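Local coordinates for EVE domain-containing protein (Pseudomonas syringae pv. tomato str. DC3000, PDB 2EVE), which is of unknown function but carries an EVE domain, related to the ASCH and PUA domains, and so may bind RNA or modified nucleic acid, at residues L18-Y32 with P93-F105. Sequence-based numbering, arbitrary orientation.
Sequences LQRLGKARWDGVRNY and PWSALDIGFVDIF
Strand 23-26 runs antiparallel to strand 95-105, their axes 4.5 Å apart at closest, and five backbone hydrogen bonds join Gly22, Ala24 and Trp26 to Phe101, Ile99 and Leu97. The shortest and straightest runs from Trp26 N to Leu97 O, 2.7 Å. Beyond Asp27 the chains part, and two waters bridge the backbones of Val29 and Ser95. Ile99 holds CG1 between its backbone N and carbonyl carbon (chi1 62°). This brings Ile99 CD1 to the edge of the Trp26 ring, 3.3 Å from Trp26 CE3, and against Leu18 CD2. Met6 of strand 3-8 touches both Trp26 and Ile99. The pair forms one margin of the mixed sheet of this PUA-like fold, with 23-26 outermost. On the face opposite Trp26 and Ile99, a water links Lys23 NZ to Asp98 OD2, while Asp98 OD1 bonds to Tyr70. Helix 15-21 ends over Phe101: Gln19 CB sits 3.8 Å from the ring centroid, and Gln19 NE2 packs against Ile104 CG2. At the far end Arg30 and Tyr32 lie on opposite sides of the Trp94 indole. The Arg30 chain bends at chi2 (-73°), which lays CD over the five-membered ring and the guanidinium nearly flat on the indole, planes 7° apart. Tyr32 makes an offset stack with the six-membered ring, centroids 4.7 Å apart. Asp72 forms a salt bridge with Arg30, Tyr82 O accepts from its guanidinium, and Asp84 accepts the indole N-H.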
ATOM      1  N   LEU A  18      -4.578   9.917   5.754  1.00  9.46           N
ATOM      2  CA  LEU A  18      -5.328   8.774   6.274  1.00  8.91           C
ATOM      3  C   LEU A  18      -5.679   9.005   7.737  1.00 10.47           C
ATOM      4  O   LEU A  18      -6.772   8.665   8.179  1.00  9.53           O
ATOM      5  CB  LEU A  18      -4.520   7.477   6.127  1.00  9.79           C
ATOM      6  CG  LEU A  18      -5.180   6.204   6.684  1.00  8.38           C
ATOM      7  CD1 LEU A  18      -6.530   5.979   6.009  1.00  9.48           C
ATOM      8  CD2 LEU A  18      -4.267   4.999   6.453  1.00  9.59           C
ATOM      9  N   GLN A  19      -4.747   9.583   8.488  1.00  9.84           N
ATOM     10  CA  GLN A  19      -4.989   9.867   9.894  1.00  8.94           C
ATOM     11  C   GLN A  19      -6.170  10.831  10.006  1.00 10.20           C
ATOM     12  O   GLN A  19      -7.035  10.674  10.871  1.00 10.10           O
ATOM     13  CB  GLN A  19      -3.741  10.485  10.524  1.00 11.52           C
ATOM     14  CG  GLN A  19      -3.887  10.856  11.988  1.00 14.92           C
ATOM     15  CD  GLN A  19      -2.605  11.438  12.549  1.00 20.10           C
ATOM     16  OE1 GLN A  19      -1.987  12.307  11.933  1.00 23.89           O
ATOM     17  NE2 GLN A  19      -2.204  10.971  13.725  1.00 22.89           N
ATOM     18  N   ARG A  20      -6.203  11.819   9.119  1.00  9.01           N
ATOM     19  CA  ARG A  20      -7.275  12.812   9.109  1.00  8.41           C
ATOM     20  C   ARG A  20      -8.622  12.212   8.721  1.00  8.95           C
ATOM     21  O   ARG A  20      -9.626  12.412   9.412  1.00  9.73           O
ATOM     22  CB  ARG A  20      -6.927  13.956   8.144  1.00  8.56           C
ATOM     23  CG  ARG A  20      -8.096  14.895   7.828  1.00  9.61           C
ATOM     24  CD  ARG A  20      -7.647  16.100   7.005  1.00 10.30           C
ATOM     25  NE  ARG A  20      -6.961  15.725   5.769  1.00 11.12           N
ATOM     26  CZ  ARG A  20      -7.566  15.326   4.653  1.00 11.45           C
ATOM     27  NH1 ARG A  20      -8.891  15.244   4.594  1.00  9.08           N
ATOM     28  NH2 ARG A  20      -6.841  15.010   3.589  1.00 12.25           N
ATOM     29  N   LEU A  21      -8.636  11.476   7.612  1.00  8.17           N
ATOM     30  CA  LEU A  21      -9.852  10.864   7.096  1.00  8.58           C
ATOM     31  C   LEU A  21     -10.422   9.732   7.940  1.00  8.48           C
ATOM     32  O   LEU A  21     -11.633   9.510   7.943  1.00  9.92           O
ATOM     33  CB  LEU A  21      -9.610  10.355   5.673  1.00  9.71           C
ATOM     34  CG  LEU A  21      -9.346  11.431   4.619  1.00  8.33           C
ATOM     35  CD1 LEU A  21      -8.985  10.762   3.303  1.00 12.21           C
ATOM     36  CD2 LEU A  21     -10.584  12.306   4.445  1.00 10.60           C
ATOM     37  N   GLY A  22      -9.558   9.016   8.653  1.00 10.56           N
ATOM     38  CA  GLY A  22     -10.026   7.908   9.468  1.00 10.84           C
ATOM     39  C   GLY A  22     -10.125   6.668   8.610  1.00 10.70           C
ATOM     40  O   GLY A  22      -9.569   5.618   8.934  1.00 11.55           O
ATOM     41  N   LYS A  23     -10.862   6.783   7.511  1.00 11.50           N
ATOM     42  CA  LYS A  23     -10.988   5.678   6.578  1.00 11.58           C
ATOM     43  C   LYS A  23     -11.085   6.297   5.197  1.00 11.09           C
ATOM     44  O   LYS A  23     -11.574   7.420   5.038  1.00 10.88           O
ATOM     45  CB  LYS A  23     -12.209   4.807   6.901  1.00 16.93           C
ATOM     46  CG  LYS A  23     -13.504   5.150   6.200  1.00 19.71           C
ATOM     47  CD  LYS A  23     -14.531   4.052   6.474  1.00 22.05           C
ATOM     48  CE  LYS A  23     -15.889   4.368   5.874  1.00 23.33           C
ATOM     49  NZ  LYS A  23     -15.893   4.351   4.388  1.00 26.65           N
ATOM     50  N   ALA A  24     -10.588   5.573   4.203  1.00  8.59           N
ATOM     51  CA  ALA A  24     -10.579   6.066   2.838  1.00  9.13           C
ATOM     52  C   ALA A  24     -10.498   4.925   1.836  1.00  9.62           C
ATOM     53  O   ALA A  24     -10.331   3.765   2.212  1.00  9.60           O
ATOM     54  CB  ALA A  24      -9.390   7.002   2.647  1.00 10.46           C
ATOM     55  N   ARG A  25     -10.612   5.263   0.556  1.00 10.07           N
ATOM     56  CA  ARG A  25     -10.531   4.265  -0.501  1.00  9.70           C
ATOM     57  C   ARG A  25      -9.126   4.219  -1.082  1.00 10.42           C
ATOM     58  O   ARG A  25      -8.530   5.255  -1.381  1.00 13.40           O
ATOM     59  CB  ARG A  25     -11.520   4.581  -1.627  1.00 10.52           C
ATOM     60  CG  ARG A  25     -11.512   3.553  -2.760  1.00 11.35           C
ATOM     61  CD  ARG A  25     -12.517   3.916  -3.841  1.00 11.86           C
ATOM     62  NE  ARG A  25     -12.137   5.135  -4.547  1.00 11.79           N
ATOM     63  CZ  ARG A  25     -13.006   6.035  -4.993  1.00 15.33           C
ATOM     64  NH1 ARG A  25     -14.308   5.852  -4.800  1.00 16.23           N
ATOM     65  NH2 ARG A  25     -12.578   7.110  -5.637  1.00 17.23           N
ATOM     66  N   TRP A  26      -8.597   3.009  -1.227  1.00  8.18           N
ATOM     67  CA  TRP A  26      -7.280   2.814  -1.812  1.00  7.67           C
ATOM     68  C   TRP A  26      -7.578   2.374  -3.235  1.00  7.73           C
ATOM     69  O   TRP A  26      -8.183   1.328  -3.449  1.00  9.32           O
ATOM     70  CB  TRP A  26      -6.524   1.707  -1.081  1.00  8.74           C
ATOM     71  CG  TRP A  26      -5.046   1.715  -1.347  1.00  8.31           C
ATOM     72  CD1 TRP A  26      -4.389   1.149  -2.404  1.00  8.63           C
ATOM     73  CD2 TRP A  26      -4.047   2.351  -0.545  1.00  9.42           C
ATOM     74  NE1 TRP A  26      -3.033   1.401  -2.308  1.00  8.58           N
ATOM     75  CE2 TRP A  26      -2.800   2.140  -1.177  1.00  8.47           C
ATOM     76  CE3 TRP A  26      -4.087   3.090   0.644  1.00  9.88           C
ATOM     77  CZ2 TRP A  26      -1.602   2.635  -0.651  1.00  9.50           C
ATOM     78  CZ3 TRP A  26      -2.896   3.583   1.167  1.00 10.25           C
ATOM     79  CH2 TRP A  26      -1.672   3.355   0.517  1.00  8.40           C
ATOM     80  N   ASP A  27      -7.171   3.175  -4.211  1.00  7.34           N
ATOM     81  CA  ASP A  27      -7.443   2.829  -5.595  1.00  8.07           C
ATOM     82  C   ASP A  27      -6.242   3.097  -6.479  1.00  8.34           C
ATOM     83  O   ASP A  27      -5.148   3.341  -5.983  1.00  8.49           O
ATOM     84  CB  ASP A  27      -8.649   3.627  -6.095  1.00  9.33           C
ATOM     85  CG  ASP A  27      -8.505   5.116  -5.851  1.00 12.12           C
ATOM     86  OD1 ASP A  27      -7.409   5.656  -6.108  1.00 12.11           O
ATOM     87  OD2 ASP A  27      -9.487   5.754  -5.410  1.00 11.39           O
ATOM     88  N   GLY A  28      -6.447   3.032  -7.791  1.00  6.70           N
ATOM     89  CA  GLY A  28      -5.359   3.304  -8.715  1.00  7.11           C
ATOM     90  C   GLY A  28      -4.266   2.259  -8.814  1.00  6.62           C
ATOM     91  O   GLY A  28      -3.172   2.555  -9.310  1.00  6.68           O
ATOM     92  N   VAL A  29      -4.529   1.047  -8.336  1.00  6.45           N
ATOM     93  CA  VAL A  29      -3.536  -0.015  -8.441  1.00  7.27           C
ATOM     94  C   VAL A  29      -3.756  -0.601  -9.831  1.00  7.97           C
ATOM     95  O   VAL A  29      -4.832  -1.121 -10.134  1.00  8.65           O
ATOM     96  CB  VAL A  29      -3.730  -1.075  -7.346  1.00  5.19           C
ATOM     97  CG1 VAL A  29      -2.724  -2.202  -7.528  1.00  5.84           C
ATOM     98  CG2 VAL A  29      -3.542  -0.422  -5.976  1.00  8.95           C
ATOM     99  N   ARG A  30      -2.733  -0.496 -10.676  1.00  7.82           N
ATOM    100  CA  ARG A  30      -2.833  -0.944 -12.060  1.00  7.26           C
ATOM    101  C   ARG A  30      -1.764  -1.932 -12.494  1.00  8.70           C
ATOM    102  O   ARG A  30      -1.257  -1.866 -13.613  1.00  8.96           O
ATOM    103  CB  ARG A  30      -2.808   0.283 -12.976  1.00  8.26           C
ATOM    104  CG  ARG A  30      -3.984   1.233 -12.748  1.00  8.84           C
ATOM    105  CD  ARG A  30      -5.280   0.636 -13.288  1.00  5.85           C
ATOM    106  NE  ARG A  30      -6.434   1.519 -13.125  1.00  8.77           N
ATOM    107  CZ  ARG A  30      -7.165   1.610 -12.017  1.00  9.09           C
ATOM    108  NH1 ARG A  30      -6.867   0.870 -10.957  1.00  9.30           N
ATOM    109  NH2 ARG A  30      -8.208   2.430 -11.976  1.00  9.48           N
ATOM    110  N   ASN A  31      -1.427  -2.851 -11.600  1.00  7.59           N
ATOM    111  CA  ASN A  31      -0.448  -3.893 -11.873  1.00  9.83           C
ATOM    112  C   ASN A  31      -1.199  -5.160 -11.476  1.00 10.32           C
ATOM    113  O   ASN A  31      -1.770  -5.222 -10.386  1.00  8.47           O
ATOM    114  CB  ASN A  31       0.792  -3.668 -10.997  1.00 11.21           C
ATOM    115  CG  ASN A  31       1.762  -4.828 -11.036  1.00 11.80           C
ATOM    116  OD1 ASN A  31       1.477  -5.901 -10.518  1.00 10.81           O
ATOM    117  ND2 ASN A  31       2.919  -4.615 -11.653  1.00 13.46           N
ATOM    118  N   TYR A  32      -1.228  -6.159 -12.353  1.00  8.94           N
ATOM    119  CA  TYR A  32      -1.969  -7.380 -12.053  1.00  9.09           C
ATOM    120  C   TYR A  32      -1.491  -8.140 -10.823  1.00  7.68           C
ATOM    121  O   TYR A  32      -2.305  -8.651 -10.057  1.00  8.30           O
ATOM    122  CB  TYR A  32      -1.983  -8.297 -13.277  1.00  9.85           C
ATOM    123  CG  TYR A  32      -2.861  -7.772 -14.386  1.00 12.18           C
ATOM    124  CD1 TYR A  32      -4.245  -7.674 -14.217  1.00 13.87           C
ATOM    125  CD2 TYR A  32      -2.312  -7.345 -15.594  1.00 14.81           C
ATOM    126  CE1 TYR A  32      -5.059  -7.161 -15.225  1.00 17.52           C
ATOM    127  CE2 TYR A  32      -3.118  -6.830 -16.607  1.00 17.94           C
ATOM    128  CZ  TYR A  32      -4.486  -6.741 -16.416  1.00 18.01           C
ATOM    129  OH  TYR A  32      -5.281  -6.227 -17.417  1.00 22.53           O
ATOM    130  N   PRO A  93     -11.295  -4.717 -14.842  1.00 13.51           N
ATOM    131  CA  PRO A  93     -10.150  -5.539 -14.435  1.00 13.43           C
ATOM    132  C   PRO A  93      -9.468  -5.114 -13.138  1.00 12.57           C
ATOM    133  O   PRO A  93      -8.600  -5.829 -12.637  1.00 12.16           O
ATOM    134  CB  PRO A  93      -9.196  -5.419 -15.627  1.00 17.71           C
ATOM    135  CG  PRO A  93     -10.096  -4.992 -16.776  1.00 19.38           C
ATOM    136  CD  PRO A  93     -11.002  -4.011 -16.098  1.00 15.08           C
ATOM    137  N   TRP A  94      -9.865  -3.973 -12.586  1.00 10.10           N
ATOM    138  CA  TRP A  94      -9.220  -3.464 -11.383  1.00  9.19           C
ATOM    139  C   TRP A  94     -10.060  -3.447 -10.117  1.00  8.62           C
ATOM    140  O   TRP A  94     -11.286  -3.339 -10.164  1.00  9.04           O
ATOM    141  CB  TRP A  94      -8.682  -2.064 -11.669  1.00  9.71           C
ATOM    142  CG  TRP A  94      -7.838  -2.038 -12.898  1.00  8.23           C
ATOM    143  CD1 TRP A  94      -8.108  -1.387 -14.069  1.00  9.12           C
ATOM    144  CD2 TRP A  94      -6.594  -2.716 -13.092  1.00  8.77           C
ATOM    145  NE1 TRP A  94      -7.105  -1.621 -14.982  1.00  9.20           N
ATOM    146  CE2 TRP A  94      -6.165  -2.437 -14.408  1.00  9.37           C
ATOM    147  CE3 TRP A  94      -5.801  -3.542 -12.280  1.00  8.33           C
ATOM    148  CZ2 TRP A  94      -4.973  -2.947 -14.932  1.00  9.73           C
ATOM    149  CZ3 TRP A  94      -4.613  -4.052 -12.803  1.00 10.74           C
ATOM    150  CH2 TRP A  94      -4.214  -3.753 -14.119  1.00 10.05           C
ATOM    151  N   SER A  95      -9.375  -3.536  -8.982  1.00  8.65           N
ATOM    152  CA  SER A  95     -10.028  -3.554  -7.679  1.00  7.83           C
ATOM    153  C   SER A  95      -9.457  -2.536  -6.709  1.00  7.36           C
ATOM    154  O   SER A  95      -8.254  -2.281  -6.685  1.00  9.06           O
ATOM    155  CB  SER A  95      -9.898  -4.945  -7.051  1.00  8.24           C
ATOM    156  OG  SER A  95     -10.457  -5.944  -7.883  1.00  9.93           O
ATOM    157  N   ALA A  96     -10.342  -1.962  -5.903  1.00  8.14           N
ATOM    158  CA  ALA A  96      -9.958  -1.003  -4.883  1.00  7.62           C
ATOM    159  C   ALA A  96     -10.466  -1.599  -3.582  1.00  8.84           C
ATOM    160  O   ALA A  96     -11.114  -2.644  -3.582  1.00  9.31           O
ATOM    161  CB  ALA A  96     -10.633   0.338  -5.137  1.00  8.50           C
ATOM    162  N   LEU A  97     -10.160  -0.949  -2.470  1.00 10.22           N
ATOM    163  CA  LEU A  97     -10.654  -1.416  -1.188  1.00 10.96           C
ATOM    164  C   LEU A  97     -10.610  -0.258  -0.215  1.00 12.43           C
ATOM    165  O   LEU A  97     -10.010   0.772  -0.504  1.00 12.55           O
ATOM    166  CB  LEU A  97      -9.834  -2.614  -0.685  1.00 16.78           C
ATOM    167  CG  LEU A  97      -8.303  -2.579  -0.660  1.00 17.52           C
ATOM    168  CD1 LEU A  97      -7.807  -1.567   0.356  1.00 23.01           C
ATOM    169  CD2 LEU A  97      -7.803  -3.975  -0.312  1.00 20.52           C
ATOM    170  N   ASP A  98     -11.279  -0.406   0.921  1.00  9.97           N
ATOM    171  CA  ASP A  98     -11.280   0.663   1.904  1.00 10.04           C
ATOM    172  C   ASP A  98     -10.309   0.342   3.024  1.00 10.08           C
ATOM    173  O   ASP A  98     -10.235  -0.798   3.489  1.00 10.22           O
ATOM    174  CB  ASP A  98     -12.679   0.871   2.489  1.00 11.39           C
ATOM    175  CG  ASP A  98     -13.704   1.260   1.441  1.00 14.06           C
ATOM    176  OD1 ASP A  98     -13.336   1.921   0.446  1.00 17.70           O
ATOM    177  OD2 ASP A  98     -14.888   0.911   1.626  1.00 18.02           O
ATOM    178  N   ILE A  99      -9.565   1.356   3.451  1.00  9.84           N
ATOM    179  CA  ILE A  99      -8.589   1.198   4.518  1.00 10.17           C
ATOM    180  C   ILE A  99      -8.859   2.162   5.667  1.00 10.46           C
ATOM    181  O   ILE A  99      -9.575   3.150   5.513  1.00 10.72           O
ATOM    182  CB  ILE A  99      -7.158   1.460   4.019  1.00 10.99           C
ATOM    183  CG1 ILE A  99      -7.031   2.908   3.535  1.00 16.86           C
ATOM    184  CG2 ILE A  99      -6.813   0.489   2.895  1.00 12.43           C
ATOM    185  CD1 ILE A  99      -5.625   3.445   3.587  1.00 19.69           C
ATOM    186  N   GLY A 100      -8.273   1.860   6.819  1.00  9.65           N
ATOM    187  CA  GLY A 100      -8.444   2.707   7.983  1.00  9.70           C
ATOM    188  C   GLY A 100      -7.118   3.034   8.643  1.00 10.31           C
ATOM    189  O   GLY A 100      -6.134   2.309   8.478  1.00 10.53           O
ATOM    190  N   PHE A 101      -7.086   4.127   9.398  1.00  9.23           N
ATOM    191  CA  PHE A 101      -5.862   4.542  10.071  1.00  9.89           C
ATOM    192  C   PHE A 101      -5.541   3.694  11.294  1.00  9.79           C
ATOM    193  O   PHE A 101      -6.432   3.306  12.050  1.00 10.87           O
ATOM    194  CB  PHE A 101      -5.961   6.013  10.494  1.00 10.62           C
ATOM    195  CG  PHE A 101      -4.748   6.521  11.225  1.00 12.13           C
ATOM    196  CD1 PHE A 101      -4.760   6.670  12.609  1.00 10.53           C
ATOM    197  CD2 PHE A 101      -3.592   6.850  10.527  1.00 11.35           C
ATOM    198  CE1 PHE A 101      -3.633   7.141  13.291  1.00 12.20           C
ATOM    199  CE2 PHE A 101      -2.460   7.322  11.193  1.00 12.87           C
ATOM    200  CZ  PHE A 101      -2.482   7.468  12.579  1.00 11.15           C
ATOM    201  N   VAL A 102      -4.259   3.387  11.465  1.00 11.28           N
ATOM    202  CA  VAL A 102      -3.813   2.626  12.622  1.00 11.69           C
ATOM    203  C   VAL A 102      -2.739   3.414  13.369  1.00 12.41           C
ATOM    204  O   VAL A 102      -2.877   3.669  14.563  1.00 12.39           O
ATOM    205  CB  VAL A 102      -3.263   1.228  12.228  1.00 10.59           C
ATOM    206  CG1 VAL A 102      -2.670   0.541  13.455  1.00 13.37           C
ATOM    207  CG2 VAL A 102      -4.383   0.369  11.655  1.00 12.65           C
ATOM    208  N   ASP A 103      -1.678   3.819  12.677  1.00 12.06           N
ATOM    209  CA  ASP A 103      -0.621   4.570  13.344  1.00 13.28           C
ATOM    210  C   ASP A 103       0.244   5.365  12.377  1.00 12.31           C
ATOM    211  O   ASP A 103       0.332   5.050  11.190  1.00 12.76           O
ATOM    212  CB  ASP A 103       0.246   3.602  14.169  1.00 14.54           C
ATOM    213  CG  ASP A 103       1.147   4.315  15.167  1.00 19.77           C
ATOM    214  OD1 ASP A 103       0.795   5.426  15.617  1.00 22.77           O
ATOM    215  OD2 ASP A 103       2.205   3.750  15.519  1.00 22.49           O
ATOM    216  N   ILE A 104       0.863   6.423  12.889  1.00 12.60           N
ATOM    217  CA  ILE A 104       1.739   7.251  12.077  1.00 13.01           C
ATOM    218  C   ILE A 104       3.078   7.337  12.801  1.00 15.32           C
ATOM    219  O   ILE A 104       3.129   7.561  14.011  1.00 16.00           O
ATOM    220  CB  ILE A 104       1.141   8.663  11.856  1.00 14.33           C
ATOM    221  CG1 ILE A 104       2.100   9.503  11.015  1.00 15.28           C
ATOM    222  CG2 ILE A 104       0.823   9.318  13.194  1.00 15.49           C
ATOM    223  CD1 ILE A 104       1.546  10.853  10.616  1.00 17.32           C
ATOM    224  N   PHE A 105       4.157   7.125  12.058  1.00 15.05           N
ATOM    225  CA  PHE A 105       5.495   7.156  12.630  1.00 16.46           C
ATOM    226  C   PHE A 105       6.020   8.581  12.775  1.00 18.59           C
ATOM    227  O   PHE A 105       5.773   9.437  11.926  1.00 18.08           O
ATOM    228  CB  PHE A 105       6.467   6.352  11.755  1.00 15.77           C
ATOM    229  CG  PHE A 105       6.150   4.877  11.662  1.00 14.91           C
ATOM    230  CD1 PHE A 105       5.148   4.300  12.437  1.00 15.70           C
ATOM    231  CD2 PHE A 105       6.880   4.058  10.803  1.00 16.73           C
ATOM    232  CE1 PHE A 105       4.883   2.929  12.362  1.00 17.74           C
ATOM    233  CE2 PHE A 105       6.622   2.690  10.721  1.00 17.85           C
ATOM    234  CZ  PHE A 105       5.622   2.125  11.501  1.00 16.61           C
TER
HETATM  235  O   HOH W   1     -16.123   1.203   4.004  1.00 25.83           O
HETATM  236  O   HOH W   2      -6.378  -3.071  -8.768  1.00  7.80           O
HETATM  237  O   HOH W   3      -7.074   0.072  -7.217  1.00  8.55           O